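Local structure of Lin2118 protein (Listeria innocua, 3OOU) at residues 11-16 / 28-33; 40-45 / 51-56; 72-77 / 83-88; 61-66 / 101-106. The protein probably binds specific DNA sequences as a transcription factor, this piece being its C-terminal AraC-type helix-turn-helix domain of seven helices. All coordinates share one frame; numbering follows the deposited sequence.

In the fold
Interactions 1 and 2 come in series along an all-helical AraC-type domain, followed by interaction 4, whose chain span encloses interaction 3; helix 50-68 links the two halves. Interaction 1 (helices 6-17 and 24-31) and interaction 2 (helices 35-46 and 50-68) have centres 13 Å apart and meet where Leu11 and Ile14 pack on Tyr53. Interaction 3 (helices 73-79 and 85-96) and interaction 4 (helices 50-68 and 100-107) have centres 12 Å apart, on the opposite side of the chain's centre from interactions 1 and 2, joined through Ile76 on Leu66 and Arg104. Interactions 2 and 4 share helix 50-68 with centres 24 Å apart, consistent with the two helix-turn-helix units of this family.

Interaction 1 of 4, residues 11-16 / 28-33; sequences LSYITE and GNDFHI
In the first helical bundle of this AraC-type domain, helix 6-17 meets the end of helix 24-31 through the ring of Tyr13, with Phe31 and Asp30 as its two partners. Phe31 turns an edge to the Tyr13 face in an offset edge-to-face pair, centroids 5.4 Å apart and planes at 68°. Phe31 CE1 stands over the Tyr13 face, offset toward its rim, while the nearest approach is Phe31 CZ to Tyr13 CD1 at 3.8 Å. Helix 24-31 is the one that, in helix-turn-helix proteins, precedes the turn and the recognition helix; here His32, with positive phi, breaks the helical run right after Phe31. Tyr13 CG lies anti to the backbone N (chi1 -161°), which carries the phenol across the gap until its OH stands 3.0 Å from Asp30 OD2. The carboxylate and ring planes are 46° apart. His17, one turn further along helix 6-17, brings its own ring against Tyr13, while Asn9 touches Phe31.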
loop_
_atom_site.group_PDB
_atom_site.type_symbol
_atom_site.label_atom_id
_atom_site.label_comp_id
_atom_site.label_asym_id
_atom_site.label_seq_id
_atom_site.Cartn_x
_atom_site.Cartn_y
_atom_site.Cartn_z
ATOM N N LEU A 11 -10.859 4.458 3.935
ATOM C CA LEU A 11 -10.347 3.168 4.378
ATOM C C LEU A 11 -10.941 2.036 3.551
ATOM O O LEU A 11 -10.219 1.143 3.114
ATOM C CB LEU A 11 -10.600 2.950 5.875
ATOM C CG LEU A 11 -9.820 3.833 6.857
ATOM C CD1 LEU A 11 -10.358 3.674 8.269
ATOM C CD2 LEU A 11 -8.318 3.542 6.817
ATOM N N SER A 12 -12.253 2.092 3.319
ATOM C CA SER A 12 -12.929 1.083 2.509
ATOM C C SER A 12 -12.467 1.129 1.049
ATOM O O SER A 12 -12.267 0.088 0.427
ATOM C CB SER A 12 -14.449 1.228 2.625
ATOM O OG SER A 12 -14.863 1.002 3.967
ATOM N N TYR A 13 -12.279 2.340 0.522
ATOM C CA TYR A 13 -11.767 2.537 -0.839
ATOM C C TYR A 13 -10.405 1.875 -1.070
ATOM O O TYR A 13 -10.178 1.258 -2.113
ATOM C CB TYR A 13 -11.666 4.031 -1.156
ATOM C CG TYR A 13 -11.583 4.347 -2.631
ATOM C CD1 TYR A 13 -12.743 4.552 -3.380
ATOM C CD2 TYR A 13 -10.351 4.452 -3.278
ATOM C CE1 TYR A 13 -12.681 4.850 -4.733
ATOM C CE2 TYR A 13 -10.276 4.757 -4.637
ATOM C CZ TYR A 13 -11.449 4.953 -5.355
ATOM O OH TYR A 13 -11.395 5.249 -6.699
ATOM N N ILE A 14 -9.505 2.017 -0.098
ATOM C CA ILE A 14 -8.188 1.370 -0.166
ATOM C C ILE A 14 -8.317 -0.139 -0.399
ATOM O O ILE A 14 -7.631 -0.685 -1.256
ATOM C CB ILE A 14 -7.307 1.701 1.074
ATOM C CG1 ILE A 14 -6.893 3.179 1.043
ATOM C CG2 ILE A 14 -6.070 0.783 1.139
ATOM C CD1 ILE A 14 -6.228 3.692 2.315
ATOM N N THR A 15 -9.225 -0.795 0.331
ATOM C CA THR A 15 -9.445 -2.240 0.213
ATOM C C THR A 15 -9.889 -2.656 -1.195
ATOM O O THR A 15 -9.529 -3.730 -1.684
ATOM C CB THR A 15 -10.481 -2.723 1.264
ATOM O OG1 THR A 15 -10.098 -2.253 2.563
ATOM C CG2 THR A 15 -10.580 -4.241 1.289
ATOM N N GLU A 16 -10.686 -1.803 -1.836
ATOM C CA GLU A 16 -11.211 -2.074 -3.178
ATOM C C GLU A 16 -10.205 -1.803 -4.293
ATOM O O GLU A 16 -10.284 -2.410 -5.367
ATOM C CB GLU A 16 -12.449 -1.215 -3.449
ATOM C CG GLU A 16 -13.439 -1.130 -2.305
ATOM C CD GLU A 16 -14.650 -2.013 -2.499
ATOM O OE1 GLU A 16 -14.672 -2.814 -3.461
ATOM O OE2 GLU A 16 -15.592 -1.897 -1.683
ATOM N N GLY A 28 -8.458 12.697 -3.609
ATOM C CA GLY A 28 -9.096 14.009 -3.519
ATOM C C GLY A 28 -9.950 14.282 -4.740
ATOM O O GLY A 28 -11.060 14.816 -4.634
ATOM N N ASN A 29 -9.434 13.908 -5.906
ATOM C CA ASN A 29 -10.184 14.079 -7.142
ATOM C C ASN A 29 -11.407 13.163 -7.182
ATOM O O ASN A 29 -12.500 13.615 -7.527
ATOM C CB ASN A 29 -9.278 13.886 -8.362
ATOM C CG ASN A 29 -8.315 15.055 -8.568
ATOM O OD1 ASN A 29 -8.596 16.191 -8.167
ATOM N ND2 ASN A 29 -7.183 14.782 -9.204
ATOM N N ASP A 30 -11.232 11.906 -6.779
ATOM C CA ASP A 30 -12.330 10.925 -6.771
ATOM C C ASP A 30 -13.435 11.309 -5.786
ATOM O O ASP A 30 -14.628 11.154 -6.077
ATOM C CB ASP A 30 -11.806 9.524 -6.435
ATOM C CG ASP A 30 -10.939 8.930 -7.540
ATOM O OD1 ASP A 30 -10.992 9.414 -8.692
ATOM O OD2 ASP A 30 -10.201 7.966 -7.251
ATOM N N PHE A 31 -13.037 11.827 -4.628
ATOM C CA PHE A 31 -13.990 12.173 -3.576
ATOM C C PHE A 31 -14.449 13.629 -3.612
ATOM O O PHE A 31 -15.364 14.004 -2.873
ATOM C CB PHE A 31 -13.427 11.802 -2.198
ATOM C CG PHE A 31 -13.534 10.335 -1.880
ATOM C CD1 PHE A 31 -12.474 9.469 -2.134
ATOM C CD2 PHE A 31 -14.708 9.814 -1.334
ATOM C CE1 PHE A 31 -12.577 8.108 -1.841
ATOM C CE2 PHE A 31 -14.819 8.455 -1.042
ATOM C CZ PHE A 31 -13.751 7.601 -1.293
ATOM N N HIS A 32 -13.839 14.430 -4.487
ATOM C CA HIS A 32 -14.086 15.880 -4.561
ATOM C C HIS A 32 -13.880 16.527 -3.190
ATOM O O HIS A 32 -14.724 17.285 -2.696
ATOM C CB HIS A 32 -15.476 16.198 -5.148
ATOM C CG HIS A 32 -15.687 17.652 -5.456
ATOM N ND1 HIS A 32 -14.928 18.337 -6.381
ATOM C CD2 HIS A 32 -16.575 18.548 -4.963
ATOM C CE1 HIS A 32 -15.335 19.593 -6.441
ATOM N NE2 HIS A 32 -16.331 19.748 -5.588
ATOM N N ILE A 33 -12.749 16.201 -2.573
ATOM C CA ILE A 33 -12.383 16.762 -1.279
ATOM C C ILE A 33 -10.929 17.201 -1.352
ATOM O O ILE A 33 -10.095 16.520 -1.955
ATOM C CB ILE A 33 -12.605 15.741 -0.116
ATOM C CG1 ILE A 33 -14.086 15.330 -0.029
ATOM C CG2 ILE A 33 -12.119 16.320 1.222
ATOM C CD1 ILE A 33 -14.407 14.272 1.016
#

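Interaction 2 of 4, residues 40-45 / 51-56; sequences QLFQKE and TDYLNR
Between residues 40-45 and 51-56 the nearest CA atoms are those of Phe42 and Tyr53, 9.4 Å apart, a gap bridged by the two aromatic side chains. Phe42 reaches in with the far edge of its ring: CZ lies 3.6 Å from Tyr53 CG, which sits in the plane of the Phe42 ring, and CE2 is 3.6 Å from Tyr53 CB. The pair is an offset edge-to-face stack with Phe42 supplying the edge, centroids 5.5 Å apart and planes at 72°. Helix 35-46 probably occupies the place of the recognition helix in the first helix-turn-helix unit, as in AraC relatives, and Phe42 points from it toward the long helix that joins the two halves. With CG anti to the backbone N (chi1 -162°), Phe42 extends toward helix 50-68 and crosses the Tyr53 side chain at about a right angle. Ile7 packs on Phe42, and Leu11 and Ile14 pack on Tyr53, all three from helix 6-17. Further along helix 50-68, Arg56 forms a salt bridge with Glu48.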
loop_
_atom_site.group_PDB
_atom_site.type_symbol
_atom_site.label_atom_id
_atom_site.label_comp_id
_atom_site.label_asym_id
_atom_site.label_seq_id
_atom_site.Cartn_x
_atom_site.Cartn_y
_atom_site.Cartn_z
ATOM N N GLN A 40 -4.442 15.397 6.191
ATOM C CA GLN A 40 -4.441 15.834 7.593
ATOM C C GLN A 40 -5.423 15.046 8.435
ATOM O O GLN A 40 -5.104 14.633 9.548
ATOM C CB GLN A 40 -4.765 17.322 7.695
ATOM C CG GLN A 40 -3.697 18.199 7.097
ATOM C CD GLN A 40 -4.149 19.626 6.942
ATOM O OE1 GLN A 40 -5.296 19.888 6.586
ATOM N NE2 GLN A 40 -3.246 20.563 7.203
ATOM N N LEU A 41 -6.622 14.849 7.897
ATOM C CA LEU A 41 -7.652 14.067 8.560
ATOM C C LEU A 41 -7.170 12.625 8.743
ATOM O O LEU A 41 -7.369 12.023 9.806
ATOM C CB LEU A 41 -8.954 14.117 7.752
ATOM C CG LEU A 41 -10.130 13.289 8.269
ATOM C CD1 LEU A 41 -10.632 13.808 9.617
ATOM C CD2 LEU A 41 -11.245 13.276 7.236
ATOM N N PHE A 42 -6.501 12.093 7.716
ATOM C CA PHE A 42 -5.947 10.749 7.794
ATOM C C PHE A 42 -4.888 10.643 8.893
ATOM O O PHE A 42 -4.955 9.728 9.727
ATOM C CB PHE A 42 -5.405 10.281 6.435
ATOM C CG PHE A 42 -5.231 8.793 6.346
ATOM C CD1 PHE A 42 -6.199 8.004 5.731
ATOM C CD2 PHE A 42 -4.117 8.177 6.904
ATOM C CE1 PHE A 42 -6.055 6.626 5.661
ATOM C CE2 PHE A 42 -3.962 6.797 6.838
ATOM C CZ PHE A 42 -4.929 6.020 6.212
ATOM N N GLN A 43 -3.941 11.587 8.903
ATOM C CA GLN A 43 -2.902 11.633 9.931
ATOM C C GLN A 43 -3.499 11.728 11.328
ATOM O O GLN A 43 -3.039 11.048 12.255
ATOM C CB GLN A 43 -1.948 12.803 9.697
ATOM C CG GLN A 43 -0.822 12.511 8.736
ATOM C CD GLN A 43 0.493 13.093 9.216
ATOM O OE1 GLN A 43 1.150 12.530 10.096
ATOM N NE2 GLN A 43 0.886 14.223 8.642
ATOM N N LYS A 44 -4.528 12.559 11.475
ATOM C CA LYS A 44 -5.205 12.736 12.760
ATOM C C LYS A 44 -5.858 11.447 13.253
ATOM O O LYS A 44 -5.658 11.048 14.405
ATOM C CB LYS A 44 -6.250 13.854 12.675
ATOM C CG LYS A 44 -7.053 14.046 13.970
ATOM C CD LYS A 44 -8.098 15.144 13.841
ATOM C CE LYS A 44 -7.472 16.520 13.638
ATOM N NZ LYS A 44 -6.592 16.886 14.778
ATOM N N GLU A 45 -6.632 10.800 12.386
ATOM C CA GLU A 45 -7.465 9.665 12.795
ATOM C C GLU A 45 -6.714 8.340 12.836
ATOM O O GLU A 45 -7.034 7.466 13.651
ATOM C CB GLU A 45 -8.706 9.556 11.899
ATOM C CG GLU A 45 -9.654 10.754 12.013
ATOM C CD GLU A 45 -10.140 10.994 13.441
ATOM O OE1 GLU A 45 -10.431 10.007 14.153
ATOM O OE2 GLU A 45 -10.233 12.170 13.851
ATOM N N THR A 51 0.394 7.561 3.093
ATOM C CA THR A 51 1.283 6.697 2.311
ATOM C C THR A 51 1.871 5.562 3.144
ATOM O O THR A 51 2.089 4.470 2.621
ATOM C CB THR A 51 2.402 7.474 1.576
ATOM O OG1 THR A 51 3.261 8.106 2.523
ATOM C CG2 THR A 51 1.809 8.508 0.626
ATOM N N ASP A 52 2.114 5.804 4.435
ATOM C CA ASP A 52 2.634 4.739 5.306
ATOM C C ASP A 52 1.587 3.645 5.556
ATOM O O ASP A 52 1.908 2.451 5.523
ATOM C CB ASP A 52 3.198 5.317 6.610
ATOM C CG ASP A 52 4.432 6.182 6.372
ATOM O OD1 ASP A 52 5.335 5.738 5.632
ATOM O OD2 ASP A 52 4.494 7.305 6.918
ATOM N N TYR A 53 0.333 4.049 5.755
ATOM C CA TYR A 53 -0.763 3.090 5.872
ATOM C C TYR A 53 -0.904 2.280 4.582
ATOM O O TYR A 53 -1.048 1.055 4.618
ATOM C CB TYR A 53 -2.084 3.804 6.173
ATOM C CG TYR A 53 -3.276 2.871 6.251
ATOM C CD1 TYR A 53 -3.712 2.370 7.479
ATOM C CD2 TYR A 53 -3.970 2.489 5.098
ATOM C CE1 TYR A 53 -4.801 1.512 7.556
ATOM C CE2 TYR A 53 -5.059 1.631 5.170
ATOM C CZ TYR A 53 -5.466 1.145 6.404
ATOM O OH TYR A 53 -6.542 0.297 6.496
ATOM N N LEU A 54 -0.873 2.970 3.444
ATOM C CA LEU A 54 -1.029 2.306 2.162
ATOM C C LEU A 54 0.115 1.330 1.872
ATOM O O LEU A 54 -0.132 0.211 1.406
ATOM C CB LEU A 54 -1.197 3.329 1.032
ATOM C CG LEU A 54 -1.435 2.752 -0.365
ATOM C CD1 LEU A 54 -2.692 1.871 -0.431
ATOM C CD2 LEU A 54 -1.521 3.885 -1.375
ATOM N N ASN A 55 1.347 1.738 2.170
ATOM C CA ASN A 55 2.497 0.846 2.007
ATOM C C ASN A 55 2.387 -0.418 2.865
ATOM O O ASN A 55 2.640 -1.514 2.367
ATOM C CB ASN A 55 3.819 1.584 2.269
ATOM C CG ASN A 55 4.290 2.392 1.065
ATOM O OD1 ASN A 55 4.544 3.601 1.165
ATOM N ND2 ASN A 55 4.414 1.731 -0.074
ATOM N N ARG A 56 2.010 -0.284 4.138
ATOM C CA ARG A 56 1.852 -1.471 4.976
ATOM C C ARG A 56 0.785 -2.401 4.389
ATOM O O ARG A 56 0.979 -3.623 4.342
ATOM C CB ARG A 56 1.539 -1.108 6.432
ATOM C CG ARG A 56 1.738 -2.284 7.394
ATOM C CD ARG A 56 1.365 -1.926 8.826
ATOM N NE ARG A 56 0.167 -1.103 8.857
ATOM C CZ ARG A 56 0.165 0.202 9.094
ATOM N NH1 ARG A 56 1.302 0.836 9.353
ATOM N NH2 ARG A 56 -0.976 0.871 9.079
#

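Interaction 3 of 4, residues 72-77 / 83-88; sequences NLTIIA and TDMAYF
Bends at chi2 and chi3 (-53° and -60°) fold the selenomethionine Met85 back on itself, turning its selenium and methyl toward Ala77 and Thr74 on helix 73-79, while Phe88, with CG anti to the backbone N, turns the face of its ring to the same alanine. Ala77 CB is shared by both. It stands 3.7 Å from the centroid of the Phe88 ring, only 12° off the normal, a CH-pi contact over the middle of the face, and 3.5 Å from Met85 SE. Leu73, one turn earlier, sends CD2 to the edge of the same ring, 3.9 Å from Phe88 CE2, and also 3.8 Å from Met85 CE. The Met85 methyl CE also lies 3.6 Å from Thr74 OG1. The two helices are probably the helix-turn-helix pair of the second half, with helix 85-96 where AraC relatives place the recognition helix. Asp84 is the N-cap of that helix: its OD1 accepts from Tyr87 N at 3.0 Å, met from above the carboxylate plane. Pro100 of helix 100-107 touches both Leu73 and Phe88, and Ala62 of helix 50-68 packs on Phe88. The contact between the segments is mainly apolar, resting on close packing and dispersion, and the capping bond of Asp84 lies apart from it, at the start of helix 85-96.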
loop_
_atom_site.group_PDB
_atom_site.type_symbol
_atom_site.label_atom_id
_atom_site.label_comp_id
_atom_site.label_asym_id
_atom_site.label_seq_id
_atom_site.Cartn_x
_atom_site.Cartn_y
_atom_site.Cartn_z
ATOM N N ASN A 72 6.776 -14.302 -10.623
ATOM C CA ASN A 72 7.880 -13.369 -10.646
ATOM C C ASN A 72 7.691 -12.202 -9.663
ATOM O O ASN A 72 6.594 -11.678 -9.505
ATOM C CB ASN A 72 8.043 -12.885 -12.083
ATOM C CG ASN A 72 9.129 -11.874 -12.239
ATOM O OD1 ASN A 72 10.239 -12.202 -12.637
ATOM N ND2 ASN A 72 8.815 -10.626 -11.938
ATOM N N LEU A 73 8.778 -11.823 -8.999
ATOM C CA LEU A 73 8.771 -10.802 -7.956
ATOM C C LEU A 73 8.305 -9.413 -8.419
ATOM O O LEU A 73 7.516 -8.749 -7.732
ATOM C CB LEU A 73 10.169 -10.709 -7.357
ATOM C CG LEU A 73 10.397 -9.913 -6.073
ATOM C CD1 LEU A 73 11.512 -10.565 -5.276
ATOM C CD2 LEU A 73 10.725 -8.461 -6.366
ATOM N N THR A 74 8.817 -8.972 -9.565
ATOM C CA THR A 74 8.401 -7.716 -10.179
ATOM C C THR A 74 6.919 -7.773 -10.549
ATOM O O THR A 74 6.196 -6.791 -10.374
ATOM C CB THR A 74 9.285 -7.381 -11.398
ATOM O OG1 THR A 74 10.608 -7.080 -10.935
ATOM C CG2 THR A 74 8.746 -6.187 -12.169
ATOM N N ILE A 75 6.452 -8.920 -11.038
ATOM C CA ILE A 75 5.035 -9.102 -11.355
ATOM C C ILE A 75 4.192 -8.996 -10.077
ATOM O O ILE A 75 3.128 -8.384 -10.058
ATOM C CB ILE A 75 4.785 -10.446 -12.097
ATOM C CG1 ILE A 75 5.620 -10.507 -13.379
ATOM C CG2 ILE A 75 3.310 -10.615 -12.442
ATOM C CD1 ILE A 75 5.255 -11.638 -14.311
ATOM N N ILE A 76 4.686 -9.602 -8.999
ATOM C CA ILE A 76 3.967 -9.551 -7.714
ATOM C C ILE A 76 3.901 -8.128 -7.146
ATOM O O ILE A 76 2.856 -7.705 -6.632
ATOM C CB ILE A 76 4.531 -10.553 -6.687
ATOM C CG1 ILE A 76 4.163 -11.973 -7.126
ATOM C CG2 ILE A 76 3.982 -10.252 -5.280
ATOM C CD1 ILE A 76 4.903 -13.080 -6.399
ATOM N N ALA A 77 5.000 -7.384 -7.272
ATOM C CA ALA A 77 5.023 -5.983 -6.866
ATOM C C ALA A 77 3.970 -5.188 -7.638
ATOM O O ALA A 77 3.256 -4.365 -7.061
ATOM C CB ALA A 77 6.401 -5.397 -7.084
ATOM N N THR A 83 4.834 0.312 -9.029
ATOM C CA THR A 83 5.436 0.422 -10.356
ATOM C C THR A 83 6.913 0.807 -10.266
ATOM O O THR A 83 7.659 0.661 -11.239
ATOM C CB THR A 83 4.691 1.444 -11.233
ATOM O OG1 THR A 83 4.722 2.728 -10.606
ATOM C CG2 THR A 83 3.242 1.015 -11.448
ATOM N N ASP A 84 7.317 1.322 -9.107
ATOM C CA ASP A 84 8.700 1.733 -8.849
ATOM C C ASP A 84 9.346 0.639 -8.000
ATOM O O ASP A 84 9.047 0.502 -6.811
ATOM C CB ASP A 84 8.693 3.095 -8.131
ATOM C CG ASP A 84 10.089 3.589 -7.730
ATOM O OD1 ASP A 84 11.050 2.793 -7.644
ATOM O OD2 ASP A 84 10.204 4.807 -7.462
HETATM N N MSE A 85 10.219 -0.147 -8.625
HETATM C CA MSE A 85 10.782 -1.329 -7.982
HETATM C C MSE A 85 11.777 -1.022 -6.854
HETATM O O MSE A 85 11.844 -1.763 -5.872
HETATM C CB MSE A 85 11.378 -2.275 -9.024
HETATM C CG MSE A 85 10.318 -2.932 -9.904
HETATM SE SE MSE A 85 8.928 -3.820 -8.862
HETATM C CE MSE A 85 10.047 -5.100 -7.923
ATOM N N ALA A 86 12.537 0.062 -6.994
ATOM C CA ALA A 86 13.423 0.504 -5.918
ATOM C C ALA A 86 12.591 0.884 -4.694
ATOM O O ALA A 86 12.938 0.536 -3.561
ATOM C CB ALA A 86 14.291 1.674 -6.374
ATOM N N TYR A 87 11.480 1.578 -4.938
ATOM C CA TYR A 87 10.559 1.979 -3.876
ATOM C C TYR A 87 9.907 0.761 -3.221
ATOM O O TYR A 87 9.876 0.667 -1.995
ATOM C CB TYR A 87 9.514 2.945 -4.436
ATOM C CG TYR A 87 8.558 3.539 -3.430
ATOM C CD1 TYR A 87 9.016 4.351 -2.387
ATOM C CD2 TYR A 87 7.184 3.321 -3.544
ATOM C CE1 TYR A 87 8.125 4.918 -1.475
ATOM C CE2 TYR A 87 6.286 3.882 -2.639
ATOM C CZ TYR A 87 6.766 4.674 -1.608
ATOM O OH TYR A 87 5.878 5.239 -0.720
ATOM N N PHE A 88 9.412 -0.179 -4.032
ATOM C CA PHE A 88 8.876 -1.433 -3.494
ATOM C C PHE A 88 9.893 -2.121 -2.583
ATOM O O PHE A 88 9.565 -2.545 -1.472
ATOM C CB PHE A 88 8.453 -2.391 -4.612
ATOM C CG PHE A 88 8.103 -3.773 -4.123
ATOM C CD1 PHE A 88 6.976 -3.978 -3.330
ATOM C CD2 PHE A 88 8.904 -4.868 -4.444
ATOM C CE1 PHE A 88 6.644 -5.252 -2.870
ATOM C CE2 PHE A 88 8.580 -6.156 -3.989
ATOM C CZ PHE A 88 7.446 -6.344 -3.200
#

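Interaction 4 of 4, residues 61-66 / 101-106; sequences YAKEEL and NRYRKI
The polar part of the contact is one bond: Arg104 NE donates to Leu66 O at 2.7 Å, with an N-H...O angle of 161°. The donor lies in the carbonyl plane, on a lone pair of the oxygen, which itself sits close to the guanidinium plane. NH2 of the same group donates to the backbone carbonyls of Thr69 and Asp71, so the guanidinium grips the chain where helix 50-68 ends, and these bonds limit its rotation. The apolar part adds Leu66 CD2, placed over the centre of the guanidinium face, 3.6 Å from Arg104 CZ. Beside it Tyr103 meets the aliphatic stem of Lys63: Tyr103 CE2 lies 3.6 Å from Lys63 CB, and Tyr103 OH 3.5 Å from Lys63 CD. Lys63 CG lies between the backbone N and the carbonyl carbon (chi1 79°), and the chain then runs extended past the phenol, its NZ bonding to Asn60 OD1. The two helix segments approach to 9.8 Å between axes and cross at -49°. Helix 100-107 thus packs against the C-terminal part of helix 50-68, with Ile76 of helix 73-79 touching Leu66 and Arg104, and Phe92 of helix 85-96 packing on Lys63 and Leu66.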
loop_
_atom_site.group_PDB
_atom_site.type_symbol
_atom_site.label_atom_id
_atom_site.label_comp_id
_atom_site.label_asym_id
_atom_site.label_seq_id
_atom_site.Cartn_x
_atom_site.Cartn_y
_atom_site.Cartn_z
ATOM N N TYR A 61 -0.149 -7.645 1.408
ATOM C CA TYR A 61 -0.576 -8.446 0.274
ATOM C C TYR A 61 0.616 -9.128 -0.402
ATOM O O TYR A 61 0.591 -10.337 -0.647
ATOM C CB TYR A 61 -1.334 -7.596 -0.748
ATOM C CG TYR A 61 -1.900 -8.439 -1.862
ATOM C CD1 TYR A 61 -3.083 -9.140 -1.662
ATOM C CD2 TYR A 61 -1.255 -8.558 -3.091
ATOM C CE1 TYR A 61 -3.627 -9.923 -2.636
ATOM C CE2 TYR A 61 -1.806 -9.364 -4.103
ATOM C CZ TYR A 61 -3.003 -10.039 -3.849
ATOM O OH TYR A 61 -3.621 -10.847 -4.774
ATOM N N ALA A 62 1.655 -8.345 -0.693
ATOM C CA ALA A 62 2.830 -8.836 -1.413
ATOM C C ALA A 62 3.467 -10.017 -0.703
ATOM O O ALA A 62 3.856 -10.992 -1.347
ATOM C CB ALA A 62 3.852 -7.716 -1.598
ATOM N N LYS A 63 3.566 -9.928 0.620
ATOM C CA LYS A 63 4.250 -10.964 1.387
ATOM C C LYS A 63 3.500 -12.297 1.354
ATOM O O LYS A 63 4.124 -13.355 1.386
ATOM C CB LYS A 63 4.571 -10.495 2.810
ATOM C CG LYS A 63 3.436 -10.521 3.805
ATOM C CD LYS A 63 3.866 -9.825 5.086
ATOM C CE LYS A 63 2.882 -10.044 6.216
ATOM N NZ LYS A 63 3.255 -9.200 7.394
ATOM N N GLU A 64 2.170 -12.244 1.262
ATOM C CA GLU A 64 1.410 -13.474 1.133
ATOM C C GLU A 64 1.500 -14.007 -0.297
ATOM O O GLU A 64 1.651 -15.211 -0.494
ATOM C CB GLU A 64 -0.039 -13.279 1.579
ATOM C CG GLU A 64 -0.857 -14.559 1.582
ATOM C CD GLU A 64 -0.390 -15.579 2.598
ATOM O OE1 GLU A 64 0.495 -15.267 3.421
ATOM O OE2 GLU A 64 -0.928 -16.703 2.576
ATOM N N GLU A 65 1.442 -13.116 -1.288
ATOM C CA GLU A 65 1.520 -13.527 -2.684
ATOM C C GLU A 65 2.864 -14.209 -2.995
ATOM O O GLU A 65 2.923 -15.153 -3.789
ATOM C CB GLU A 65 1.252 -12.319 -3.595
ATOM C CG GLU A 65 1.134 -12.632 -5.088
ATOM C CD GLU A 65 -0.169 -13.295 -5.493
ATOM O OE1 GLU A 65 -0.227 -13.778 -6.638
ATOM O OE2 GLU A 65 -1.139 -13.329 -4.702
ATOM N N LEU A 66 3.924 -13.757 -2.329
ATOM C CA LEU A 66 5.269 -14.319 -2.498
ATOM C C LEU A 66 5.372 -15.749 -1.991
ATOM O O LEU A 66 6.246 -16.512 -2.415
ATOM C CB LEU A 66 6.304 -13.467 -1.766
ATOM C CG LEU A 66 6.728 -12.183 -2.473
ATOM C CD1 LEU A 66 7.443 -11.291 -1.486
ATOM C CD2 LEU A 66 7.617 -12.499 -3.679
ATOM N N ASN A 101 13.019 -11.224 -1.462
ATOM C CA ASN A 101 13.451 -12.579 -1.783
ATOM C C ASN A 101 13.991 -13.343 -0.564
ATOM O O ASN A 101 13.902 -14.567 -0.519
ATOM C CB ASN A 101 14.392 -12.612 -2.997
ATOM C CG ASN A 101 14.018 -13.706 -4.003
ATOM O OD1 ASN A 101 12.832 -14.007 -4.214
ATOM N ND2 ASN A 101 15.031 -14.298 -4.634
ATOM N N ARG A 102 14.501 -12.620 0.432
ATOM C CA ARG A 102 14.872 -13.212 1.723
ATOM C C ARG A 102 13.633 -13.701 2.484
ATOM O O ARG A 102 13.634 -14.792 3.056
ATOM C CB ARG A 102 15.648 -12.203 2.575
ATOM C CG ARG A 102 16.250 -12.761 3.861
ATOM C CD ARG A 102 17.656 -13.312 3.635
ATOM N NE ARG A 102 18.103 -14.135 4.758
ATOM C CZ ARG A 102 17.916 -15.450 4.852
ATOM N NH1 ARG A 102 17.290 -16.114 3.888
ATOM N NH2 ARG A 102 18.361 -16.106 5.915
ATOM N N TYR A 103 12.579 -12.888 2.483
ATOM C CA TYR A 103 11.302 -13.266 3.091
ATOM C C TYR A 103 10.762 -14.540 2.450
ATOM O O TYR A 103 10.321 -15.459 3.145
ATOM C CB TYR A 103 10.286 -12.129 2.928
ATOM C CG TYR A 103 9.014 -12.313 3.723
ATOM C CD1 TYR A 103 8.913 -11.821 5.021
ATOM C CD2 TYR A 103 7.907 -12.966 3.174
ATOM C CE1 TYR A 103 7.753 -11.978 5.763
ATOM C CE2 TYR A 103 6.743 -13.144 3.911
ATOM C CZ TYR A 103 6.671 -12.641 5.204
ATOM O OH TYR A 103 5.525 -12.794 5.940
ATOM N N ARG A 104 10.787 -14.575 1.120
ATOM C CA ARG A 104 10.368 -15.739 0.355
ATOM C C ARG A 104 11.200 -16.964 0.732
ATOM O O ARG A 104 10.656 -18.058 0.879
ATOM C CB ARG A 104 10.473 -15.456 -1.141
ATOM C CG ARG A 104 9.662 -16.396 -2.008
ATOM C CD ARG A 104 9.699 -15.966 -3.454
ATOM N NE ARG A 104 8.380 -16.072 -4.066
ATOM C CZ ARG A 104 8.084 -15.721 -5.311
ATOM N NH1 ARG A 104 9.016 -15.229 -6.121
ATOM N NH2 ARG A 104 6.844 -15.869 -5.750
ATOM N N LYS A 105 12.508 -16.764 0.912
ATOM C CA LYS A 105 13.428 -17.847 1.291
ATOM C C LYS A 105 13.134 -18.417 2.684
ATOM O O LYS A 105 13.066 -19.640 2.853
ATOM C CB LYS A 105 14.888 -17.374 1.198
ATOM C CG LYS A 105 15.915 -18.494 1.020
ATOM C CD LYS A 105 17.329 -17.931 0.868
ATOM C CE LYS A 105 18.362 -19.024 0.590
ATOM N NZ LYS A 105 18.440 -19.406 -0.852
ATOM N N ILE A 106 12.968 -17.537 3.671
ATOM C CA ILE A 106 12.705 -17.946 5.054
ATOM C C ILE A 106 11.371 -18.690 5.192
ATOM O O ILE A 106 11.277 -19.664 5.944
ATOM C CB ILE A 106 12.720 -16.733 6.038
ATOM C CG1 ILE A 106 14.079 -16.022 6.014
ATOM C CG2 ILE A 106 12.396 -17.181 7.463
ATOM C CD1 ILE A 106 14.076 -14.642 6.661
#